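Long-range contacts in arylsulfatase (Pseudoalteromonas sp. MB47, PDB 7AJ0), which is a fucoidan-active sulfatase that probably hydrolyses sulfate esters of the polysaccharide, binds calcium and forms a hexamer: residues S95-P100 with N372-L377; R418-M423 with L432-Y437; D379-S384 with M398-I403. All coordinates share one frame; numbering follows the deposited sequence.

Contact 1. Residues S95-P100 with N372-L377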
loop_
_atom_site.group_PDB
_atom_site.type_symbol
_atom_site.label_atom_id
_atom_site.label_comp_id
_atom_site.label_asym_id
_atom_site.label_seq_id
_atom_site.Cartn_x
_atom_site.Cartn_y
_atom_site.Cartn_z
ATOM N N SER A 95 -7.975 15.165 -27.752
ATOM C CA SER A 95 -6.942 14.129 -27.774
ATOM C C SER A 95 -5.665 14.669 -28.411
ATOM O O SER A 95 -5.095 14.089 -29.338
ATOM C CB SER A 95 -7.432 12.879 -28.500
ATOM O OG SER A 95 -8.275 12.110 -27.659
ATOM N N MET A 96 -5.209 15.809 -27.906
ATOM C CA MET A 96 -3.942 16.407 -28.304
ATOM C C MET A 96 -2.858 15.938 -27.344
ATOM O O MET A 96 -3.081 15.861 -26.132
ATOM C CB MET A 96 -4.055 17.930 -28.294
ATOM C CG MET A 96 -2.771 18.681 -28.583
ATOM S SD MET A 96 -2.177 18.504 -30.264
ATOM C CE MET A 96 -1.144 19.959 -30.363
ATOM N N TYR A 97 -1.681 15.625 -27.887
ATOM C CA TYR A 97 -0.641 14.963 -27.117
ATOM C C TYR A 97 0.688 15.690 -27.224
ATOM O O TYR A 97 1.033 16.236 -28.275
ATOM C CB TYR A 97 -0.466 13.500 -27.574
ATOM C CG TYR A 97 -1.519 12.593 -26.997
ATOM C CD1 TYR A 97 -1.379 12.067 -25.722
ATOM C CD2 TYR A 97 -2.663 12.282 -27.713
ATOM C CE1 TYR A 97 -2.346 11.250 -25.178
ATOM C CE2 TYR A 97 -3.634 11.463 -27.179
ATOM C CZ TYR A 97 -3.470 10.949 -25.909
ATOM O OH TYR A 97 -4.435 10.135 -25.370
ATOM N N SER A 98 1.427 15.679 -26.110
ATOM C CA SER A 98 2.750 16.281 -26.032
ATOM C C SER A 98 3.748 15.243 -25.540
ATOM O O SER A 98 3.404 14.063 -25.405
ATOM C CB SER A 98 2.731 17.483 -25.093
ATOM O OG SER A 98 2.488 17.070 -23.757
ATOM N N GLN A 99 4.968 15.660 -25.256
ATOM C CA GLN A 99 5.934 14.828 -24.546
ATOM C C GLN A 99 5.779 15.038 -23.048
ATOM O O GLN A 99 5.103 15.964 -22.598
ATOM C CB GLN A 99 7.344 15.159 -25.012
ATOM C CG GLN A 99 7.515 15.082 -26.519
ATOM C CD GLN A 99 7.189 13.710 -27.072
ATOM O OE1 GLN A 99 7.821 12.715 -26.713
ATOM N NE2 GLN A 99 6.190 13.646 -27.944
ATOM N N PRO A 100 6.387 14.178 -22.226
ATOM C CA PRO A 100 6.161 14.276 -20.776
ATOM C C PRO A 100 6.906 15.405 -20.075
ATOM O O PRO A 100 6.584 15.688 -18.914
ATOM C CB PRO A 100 6.641 12.908 -20.251
ATOM C CG PRO A 100 6.714 12.024 -21.452
ATOM C CD PRO A 100 7.081 12.930 -22.587
ATOM N N ASN A 372 -12.138 14.644 -31.149
ATOM C CA ASN A 372 -11.291 13.766 -30.355
ATOM C C ASN A 372 -10.238 13.051 -31.198
ATOM O O ASN A 372 -9.640 12.074 -30.733
ATOM C CB ASN A 372 -12.157 12.746 -29.612
ATOM C CG ASN A 372 -11.456 12.149 -28.405
ATOM O OD1 ASN A 372 -10.611 12.791 -27.781
ATOM N ND2 ASN A 372 -11.808 10.913 -28.068
ATOM N N GLY A 373 -9.993 13.521 -32.420
ATOM C CA GLY A 373 -9.004 12.883 -33.267
ATOM C C GLY A 373 -7.590 13.087 -32.755
ATOM O O GLY A 373 -7.252 14.117 -32.173
ATOM N N LEU A 374 -6.748 12.083 -32.985
ATOM C CA LEU A 374 -5.399 12.105 -32.442
ATOM C C LEU A 374 -4.562 13.188 -33.112
ATOM O O LEU A 374 -4.575 13.345 -34.334
ATOM C CB LEU A 374 -4.726 10.747 -32.632
ATOM C CG LEU A 374 -5.353 9.550 -31.917
ATOM C CD1 LEU A 374 -4.468 8.316 -32.102
ATOM C CD2 LEU A 374 -5.576 9.839 -30.444
ATOM N N MET A 375 -3.825 13.942 -32.296
ATOM C CA MET A 375 -2.924 14.966 -32.807
ATOM C C MET A 375 -1.751 15.113 -31.849
ATOM O O MET A 375 -1.874 14.860 -30.648
ATOM C CB MET A 375 -3.638 16.307 -32.993
ATOM C CG MET A 375 -2.751 17.380 -33.601
ATOM S SD MET A 375 -3.661 18.604 -34.555
ATOM C CE MET A 375 -2.358 19.786 -34.912
ATOM N N ASP A 376 -0.614 15.534 -32.399
ATOM C CA ASP A 376 0.663 15.573 -31.701
ATOM C C ASP A 376 1.256 16.970 -31.827
ATOM O O ASP A 376 0.869 17.750 -32.699
ATOM C CB ASP A 376 1.623 14.518 -32.288
ATOM C CG ASP A 376 2.797 14.204 -31.377
ATOM O OD1 ASP A 376 3.583 15.122 -31.058
ATOM O OD2 ASP A 376 2.937 13.025 -30.983
ATOM N N LEU A 377 2.205 17.288 -30.941
ATOM C CA LEU A 377 2.936 18.543 -31.086
ATOM C C LEU A 377 3.759 18.562 -32.371
ATOM O O LEU A 377 3.925 19.621 -32.987
ATOM C CB LEU A 377 3.853 18.779 -29.888
ATOM C CG LEU A 377 3.228 19.342 -28.611
ATOM C CD1 LEU A 377 4.300 19.474 -27.533
ATOM C CD2 LEU A 377 2.549 20.677 -28.857
HETATM O O HOH W 1 -8.375 15.817 -30.396
#
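M96 and M375 lie side by side on one face of a short parallel pairing and point the same way, each with CG anti to its backbone N. They part further out: M96 bends at chi2 (68°), which brings its SD to 3.6 Å from M375 CG, while M375 stays extended and carries its tip away. Past the sulfur, M96 crosses L377 at about a right angle, its CE 4.1 Å from L377 CD2. The other methyl of L377, CD1, rests 3.5 Å from S98 CB. Y97 goes to the opposite face, where its ring crosses L374 obliquely, CE2 to CD2 4.1 Å, and meets M375 O at its edge, in plane. The hydroxyl of Y97 is held by E350 and R433.

At the start of the pairing, S95 OG swings beside its own backbone N and donates to N372 OD1 in a very short bond of 2.4 Å, coming in 49° out of the amide plane; T94 also bonds that oxygen. A water bridges S95 N and G373 O. The backbones are joined by M375 N to S95 O (3.2 Å) and Y97 N to M375 O (2.9 Å), both in the carbonyl plane, with a weak bond from L377 N to Y97 O. D376 OD1 accepts T378 N, the N-cap of helix 377-387. This is an edge pairing in the large mixed sheet of the sulfatase alpha/beta fold, at the end of a strand that leads toward the calcium site.

Contact 2. Residues R418-M423 with L432-Y437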
loop_
_atom_site.group_PDB
_atom_site.type_symbol
_atom_site.label_atom_id
_atom_site.label_comp_id
_atom_site.label_asym_id
_atom_site.label_seq_id
_atom_site.Cartn_x
_atom_site.Cartn_y
_atom_site.Cartn_z
ATOM N N ARG A 418 -3.537 11.106 -38.232
ATOM C CA ARG A 418 -2.612 10.387 -37.366
ATOM C C ARG A 418 -3.294 9.137 -36.832
ATOM O O ARG A 418 -4.400 9.209 -36.285
ATOM C CB ARG A 418 -2.142 11.268 -36.207
ATOM C CG ARG A 418 -1.301 10.534 -35.173
ATOM C CD ARG A 418 -0.711 11.488 -34.143
ATOM N NE ARG A 418 0.369 12.303 -34.696
ATOM C CZ ARG A 418 1.620 11.883 -34.853
ATOM N NH1 ARG A 418 2.533 12.695 -35.364
ATOM N NH2 ARG A 418 1.960 10.650 -34.503
ATOM N N GLN A 419 -2.628 7.996 -36.987
ATOM C CA GLN A 419 -3.180 6.720 -36.560
ATOM C C GLN A 419 -2.724 6.320 -35.167
ATOM O O GLN A 419 -3.472 5.643 -34.451
ATOM C CB GLN A 419 -2.783 5.630 -37.560
ATOM C CG GLN A 419 -3.561 4.343 -37.420
ATOM C CD GLN A 419 -3.254 3.358 -38.532
ATOM O OE1 GLN A 419 -4.155 2.710 -39.063
ATOM N NE2 GLN A 419 -1.979 3.241 -38.887
ATOM N N VAL A 420 -1.521 6.720 -34.762
ATOM C CA VAL A 420 -0.946 6.289 -33.495
ATOM C C VAL A 420 -0.128 7.425 -32.901
ATOM O O VAL A 420 0.493 8.214 -33.620
ATOM C CB VAL A 420 -0.060 5.030 -33.666
ATOM C CG1 VAL A 420 0.542 4.619 -32.331
ATOM C CG2 VAL A 420 -0.854 3.882 -34.275
ATOM N N VAL A 421 -0.139 7.508 -31.574
ATOM C CA VAL A 421 0.740 8.393 -30.822
ATOM C C VAL A 421 1.726 7.515 -30.067
ATOM O O VAL A 421 1.320 6.585 -29.360
ATOM C CB VAL A 421 -0.043 9.296 -29.854
ATOM C CG1 VAL A 421 0.913 10.112 -28.994
ATOM C CG2 VAL A 421 -0.977 10.211 -30.627
ATOM N N TYR A 422 3.015 7.796 -30.231
ATOM C CA TYR A 422 4.071 7.048 -29.564
ATOM C C TYR A 422 4.633 7.882 -28.424
ATOM O O TYR A 422 4.979 9.054 -28.612
ATOM C CB TYR A 422 5.176 6.671 -30.549
ATOM C CG TYR A 422 4.681 5.773 -31.654
ATOM C CD1 TYR A 422 4.538 4.409 -31.452
ATOM C CD2 TYR A 422 4.344 6.292 -32.895
ATOM C CE1 TYR A 422 4.077 3.586 -32.455
ATOM C CE2 TYR A 422 3.889 5.478 -33.906
ATOM C CZ TYR A 422 3.755 4.126 -33.681
ATOM O OH TYR A 422 3.296 3.306 -34.686
ATOM N N MET A 423 4.730 7.274 -27.249
ATOM C CA MET A 423 5.078 7.967 -26.018
ATOM C C MET A 423 6.423 7.469 -25.522
ATOM O O MET A 423 6.643 6.258 -25.417
ATOM C CB MET A 423 3.980 7.748 -24.979
ATOM C CG MET A 423 2.597 7.731 -25.621
ATOM S SD MET A 423 1.266 8.303 -24.571
ATOM C CE MET A 423 -0.068 8.345 -25.761
ATOM N N LEU A 432 1.936 3.607 -26.276
ATOM C CA LEU A 432 1.369 4.174 -27.489
ATOM C C LEU A 432 -0.140 4.252 -27.315
ATOM O O LEU A 432 -0.721 3.581 -26.457
ATOM C CB LEU A 432 1.726 3.349 -28.730
ATOM C CG LEU A 432 1.219 1.909 -28.807
ATOM C CD1 LEU A 432 -0.204 1.825 -29.337
ATOM C CD2 LEU A 432 2.162 1.072 -29.669
ATOM N N ARG A 433 -0.771 5.092 -28.132
ATOM C CA ARG A 433 -2.221 5.149 -28.212
ATOM C C ARG A 433 -2.653 4.872 -29.645
ATOM O O ARG A 433 -2.092 5.433 -30.591
ATOM C CB ARG A 433 -2.792 6.496 -27.769
ATOM C CG ARG A 433 -4.308 6.536 -27.939
ATOM C CD ARG A 433 -4.951 7.793 -27.400
ATOM N NE ARG A 433 -6.352 7.858 -27.809
ATOM C CZ ARG A 433 -7.201 8.814 -27.450
ATOM N NH1 ARG A 433 -6.797 9.796 -26.661
ATOM N NH2 ARG A 433 -8.454 8.784 -27.881
ATOM N N TRP A 434 -3.671 4.029 -29.790
ATOM C CA TRP A 434 -4.216 3.655 -31.091
ATOM C C TRP A 434 -5.726 3.583 -30.939
ATOM O O TRP A 434 -6.230 2.866 -30.068
ATOM C CB TRP A 434 -3.631 2.327 -31.561
ATOM C CG TRP A 434 -4.340 1.732 -32.724
ATOM C CD1 TRP A 434 -4.657 2.352 -33.895
ATOM C CD2 TRP A 434 -4.812 0.387 -32.839
ATOM N NE1 TRP A 434 -5.308 1.479 -34.729
ATOM C CE2 TRP A 434 -5.415 0.264 -34.106
ATOM C CE3 TRP A 434 -4.786 -0.725 -31.994
ATOM C CZ2 TRP A 434 -5.986 -0.925 -34.547
ATOM C CZ3 TRP A 434 -5.354 -1.904 -32.433
ATOM C CH2 TRP A 434 -5.946 -1.995 -33.699
ATOM N N LEU A 435 -6.444 4.327 -31.776
ATOM C CA LEU A 435 -7.894 4.484 -31.641
ATOM C C LEU A 435 -8.110 5.122 -30.270
ATOM O O LEU A 435 -7.512 6.173 -29.987
ATOM C CB LEU A 435 -8.588 3.150 -31.867
ATOM C CG LEU A 435 -8.322 2.472 -33.213
ATOM C CD1 LEU A 435 -8.779 1.016 -33.196
ATOM C CD2 LEU A 435 -9.004 3.236 -34.340
ATOM N N ASP A 436 -8.919 4.534 -29.394
ATOM C CA ASP A 436 -9.127 5.045 -28.046
ATOM C C ASP A 436 -8.528 4.112 -26.999
ATOM O O ASP A 436 -8.996 4.062 -25.860
ATOM C CB ASP A 436 -10.619 5.266 -27.801
ATOM C CG ASP A 436 -11.240 6.221 -28.811
ATOM O OD1 ASP A 436 -10.577 7.214 -29.184
ATOM O OD2 ASP A 436 -12.388 5.978 -29.239
ATOM N N TYR A 437 -7.482 3.378 -27.374
ATOM C CA TYR A 437 -6.844 2.397 -26.505
ATOM C C TYR A 437 -5.428 2.843 -26.174
ATOM O O TYR A 437 -4.646 3.171 -27.071
ATOM C CB TYR A 437 -6.828 1.017 -27.168
ATOM C CG TYR A 437 -8.210 0.523 -27.530
ATOM C CD1 TYR A 437 -8.970 -0.200 -26.620
ATOM C CD2 TYR A 437 -8.763 0.794 -28.774
ATOM C CE1 TYR A 437 -10.236 -0.644 -26.943
ATOM C CE2 TYR A 437 -10.026 0.352 -29.106
ATOM C CZ TYR A 437 -10.757 -0.368 -28.187
ATOM O OH TYR A 437 -12.020 -0.807 -28.513
HETATM O O HOH W 2 -6.547 2.200 -37.361
#
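Q419 OE1 is among the best-held polar atoms here, gripped by two donors: the backbone N of D16, and a water that in turn accepts from W434 NE1. Between the strands, V421 O takes one hydrogen bond, from R433 N at 2.8 Å, nearly straight (157°) and in the carbonyl plane, plus a weaker CA-H...O contact from L432 CA at 3.1 Å. The return bond, V421 N to R433 O at 3.0 Å, completes a hydrogen-bonded antiparallel pair. Next door, V420 O receives R418 NH2 in the plane of that guanidinium, nearly along the C=O axis.

R433 leaves this pair fully extended. M423 lies alongside its base, CE 3.9 Å from R433 CB, and the far end is held flat by bonds in the guanidinium plane: NE to L435 O at 3.0 Å, and NH2 in a salt bridge to the anti lone pair of D436 OD1 at 2.9 Å. NH1 goes to the hydroxyl of Y97. With three nitrogens engaged, the rotation of this group is well fixed.

The face with V420, Y422, L432 and W434 is mostly apolar. V420 CG1 sits over one face of the Y422 ring, toward its rim, and 4.0 Å from L432 CB. W434 turns the edge of its indole to Q419 O, CD1 3.5 Å away in plane, while L435 CD1 covers part of one indole face. The Q419 side chain runs beside W434 with its amide 87° from the ring. F495 and F14 meet the indole edge-to-face. Strands 420-425 and 428-434 form the hairpin of this contact; the type II' turn W434-Y437 starts the next, and together they make an antiparallel meander packed against helix 489-505.

Contact 3. Residues D379-S384 with M398-I403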
loop_
_atom_site.group_PDB
_atom_site.type_symbol
_atom_site.label_atom_id
_atom_site.label_comp_id
_atom_site.label_asym_id
_atom_site.label_seq_id
_atom_site.Cartn_x
_atom_site.Cartn_y
_atom_site.Cartn_z
ATOM N N ASP A 379 2.766 17.441 -35.059
ATOM C CA ASP A 379 1.827 17.722 -36.138
ATOM C C ASP A 379 1.670 19.222 -36.366
ATOM O O ASP A 379 1.381 19.648 -37.489
ATOM C CB ASP A 379 0.470 17.085 -35.837
ATOM C CG ASP A 379 0.535 15.568 -35.785
ATOM O OD1 ASP A 379 1.531 14.997 -36.277
ATOM O OD2 ASP A 379 -0.415 14.947 -35.261
ATOM N N ILE A 380 1.845 20.033 -35.321
ATOM C CA ILE A 380 1.843 21.480 -35.507
ATOM C C ILE A 380 3.017 21.892 -36.385
ATOM O O ILE A 380 2.880 22.719 -37.295
ATOM C CB ILE A 380 1.879 22.198 -34.146
ATOM C CG1 ILE A 380 0.646 21.830 -33.318
ATOM C CG2 ILE A 380 1.959 23.707 -34.348
ATOM C CD1 ILE A 380 0.741 22.228 -31.854
ATOM N N TYR A 381 4.192 21.317 -36.121
ATOM C CA TYR A 381 5.365 21.577 -36.947
ATOM C C TYR A 381 5.099 21.219 -38.402
ATOM O O TYR A 381 5.301 22.040 -39.303
ATOM C CB TYR A 381 6.548 20.783 -36.386
ATOM C CG TYR A 381 7.778 20.719 -37.259
ATOM C CD1 TYR A 381 7.869 19.802 -38.298
ATOM C CD2 TYR A 381 8.864 21.547 -37.021
ATOM C CE1 TYR A 381 8.994 19.728 -39.086
ATOM C CE2 TYR A 381 9.994 21.481 -37.805
ATOM C CZ TYR A 381 10.054 20.570 -38.835
ATOM O OH TYR A 381 11.179 20.502 -39.623
ATOM N N MET A 382 4.630 19.994 -38.649
ATOM C CA MET A 382 4.436 19.542 -40.023
ATOM C C MET A 382 3.286 20.277 -40.697
ATOM O O MET A 382 3.332 20.521 -41.908
ATOM C CB MET A 382 4.189 18.034 -40.043
ATOM C CG MET A 382 4.555 17.366 -41.359
ATOM S SD MET A 382 6.302 17.549 -41.774
ATOM C CE MET A 382 7.079 16.531 -40.522
ATOM N N THR A 383 2.245 20.626 -39.938
ATOM C CA THR A 383 1.168 21.445 -40.483
ATOM C C THR A 383 1.680 22.831 -40.861
ATOM O O THR A 383 1.331 23.364 -41.921
ATOM C CB THR A 383 0.030 21.544 -39.463
ATOM O OG1 THR A 383 -0.460 20.228 -39.161
ATOM C CG2 THR A 383 -1.109 22.400 -39.992
ATOM N N SER A 384 2.521 23.423 -40.010
ATOM C CA SER A 384 3.101 24.724 -40.328
ATOM C C SER A 384 3.907 24.668 -41.620
ATOM O O SER A 384 3.825 25.579 -42.450
ATOM C CB SER A 384 3.986 25.200 -39.175
ATOM O OG SER A 384 3.233 25.406 -37.993
ATOM N N MET A 398 16.761 11.762 -42.301
ATOM C CA MET A 398 16.178 11.889 -40.974
ATOM C C MET A 398 14.703 11.514 -41.027
ATOM O O MET A 398 13.979 11.932 -41.936
ATOM C CB MET A 398 16.340 13.318 -40.440
ATOM C CG MET A 398 17.779 13.701 -40.124
ATOM S SD MET A 398 18.044 15.484 -39.998
ATOM C CE MET A 398 16.768 15.954 -38.831
ATOM N N TYR A 399 14.268 10.719 -40.052
ATOM C CA TYR A 399 12.867 10.337 -39.950
ATOM C C TYR A 399 12.093 11.425 -39.217
ATOM O O TYR A 399 12.543 11.929 -38.184
ATOM C CB TYR A 399 12.729 9.007 -39.213
ATOM C CG TYR A 399 11.373 8.354 -39.354
ATOM C CD1 TYR A 399 11.117 7.468 -40.389
ATOM C CD2 TYR A 399 10.353 8.616 -38.451
ATOM C CE1 TYR A 399 9.885 6.864 -40.525
ATOM C CE2 TYR A 399 9.115 8.013 -38.580
ATOM C CZ TYR A 399 8.888 7.137 -39.619
ATOM O OH TYR A 399 7.664 6.529 -39.760
ATOM N N PHE A 400 10.930 11.784 -39.751
ATOM C CA PHE A 400 10.088 12.828 -39.179
ATOM C C PHE A 400 8.787 12.213 -38.689
ATOM O O PHE A 400 8.076 11.552 -39.454
ATOM C CB PHE A 400 9.831 13.932 -40.200
ATOM C CG PHE A 400 11.002 14.844 -40.395
ATOM C CD1 PHE A 400 11.153 15.969 -39.606
ATOM C CD2 PHE A 400 11.964 14.566 -41.351
ATOM C CE1 PHE A 400 12.234 16.808 -39.773
ATOM C CE2 PHE A 400 13.048 15.402 -41.522
ATOM C CZ PHE A 400 13.184 16.524 -40.732
ATOM N N ASP A 401 8.483 12.434 -37.412
ATOM C CA ASP A 401 7.306 11.857 -36.781
ATOM C C ASP A 401 6.050 12.688 -36.984
ATOM O O ASP A 401 4.943 12.158 -36.834
ATOM C CB ASP A 401 7.568 11.687 -35.282
ATOM C CG ASP A 401 8.763 10.801 -34.998
ATOM O OD1 ASP A 401 8.660 9.573 -35.202
ATOM O OD2 ASP A 401 9.816 11.332 -34.587
ATOM N N GLY A 402 6.193 13.965 -37.326
ATOM C CA GLY A 402 5.033 14.813 -37.485
ATOM C C GLY A 402 4.245 14.479 -38.737
ATOM O O GLY A 402 4.786 14.013 -39.740
ATOM N N ILE A 403 2.939 14.724 -38.664
ATOM C CA ILE A 403 2.020 14.493 -39.771
ATOM C C ILE A 403 1.293 15.796 -40.068
ATOM O O ILE A 403 0.827 16.478 -39.147
ATOM C CB ILE A 403 1.014 13.372 -39.449
ATOM C CG1 ILE A 403 1.750 12.054 -39.204
ATOM C CG2 ILE A 403 -0.000 13.239 -40.574
ATOM C CD1 ILE A 403 0.902 10.992 -38.533
#
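An irregular, fairly extended run, M398-I403, passes the N-terminal part of helix 377-387, coming nearest where the CA atoms of D379 and G402 are 4.5 Å apart. The contact thus packs the loop between helices 377-387 and 406-409 against the first turns of the helix that directly follows strand 375-376. With no side chain on G402, the passing backbone settles against the helix, and M382 CB lies 3.7 Å from I403 C.

M382 has CG anti to its backbone N, then bends at both chi2 (61°) and chi3 (69°). The M382 side chain crosses that of F400 at about a right angle, its CE 3.8 Å from F400 CB and 3.5 Å from G402 O. CE also lies at the edge of the Y381 ring, in its plane. Y381 crosses F400 obliquely, its OH 3.8 Å from F400 CE1, while the hydroxyl itself is bonded to V139 O.

The polar link is D379, whose OD1 accepts I403 N at 2.8 Å, met from above the carboxylate plane. R418 forms a salt bridge to the same OD1 and also bonds D401 O, so one guanidinium holds both segments. OD2 takes the backbone N of D376. A buried carboxylate with two N-H donors and an arginine is consistent with an ionised D379, whose charge would be balanced locally and eased by its place near the helix N terminus.

From the N terminus, S95-P100 ends a strand of the large mixed sheet and waits 271 residues before N372-L377 closes contact 1. The chain runs straight on into helix 377-387, whose early turns meet M398-I403 and close the much shorter loop of contact 3. Contact 2 follows, a hairpin with only eight residues between its segments. The three are in series: none encloses or crosses another. In space, the hairpin is tied to both others: R433 reaches Y97 of contact 1, and R418 reaches D379 and D401 of contact 3. Separately, M96 packs on I380, a direct tie from the large sheet to helix 377-387.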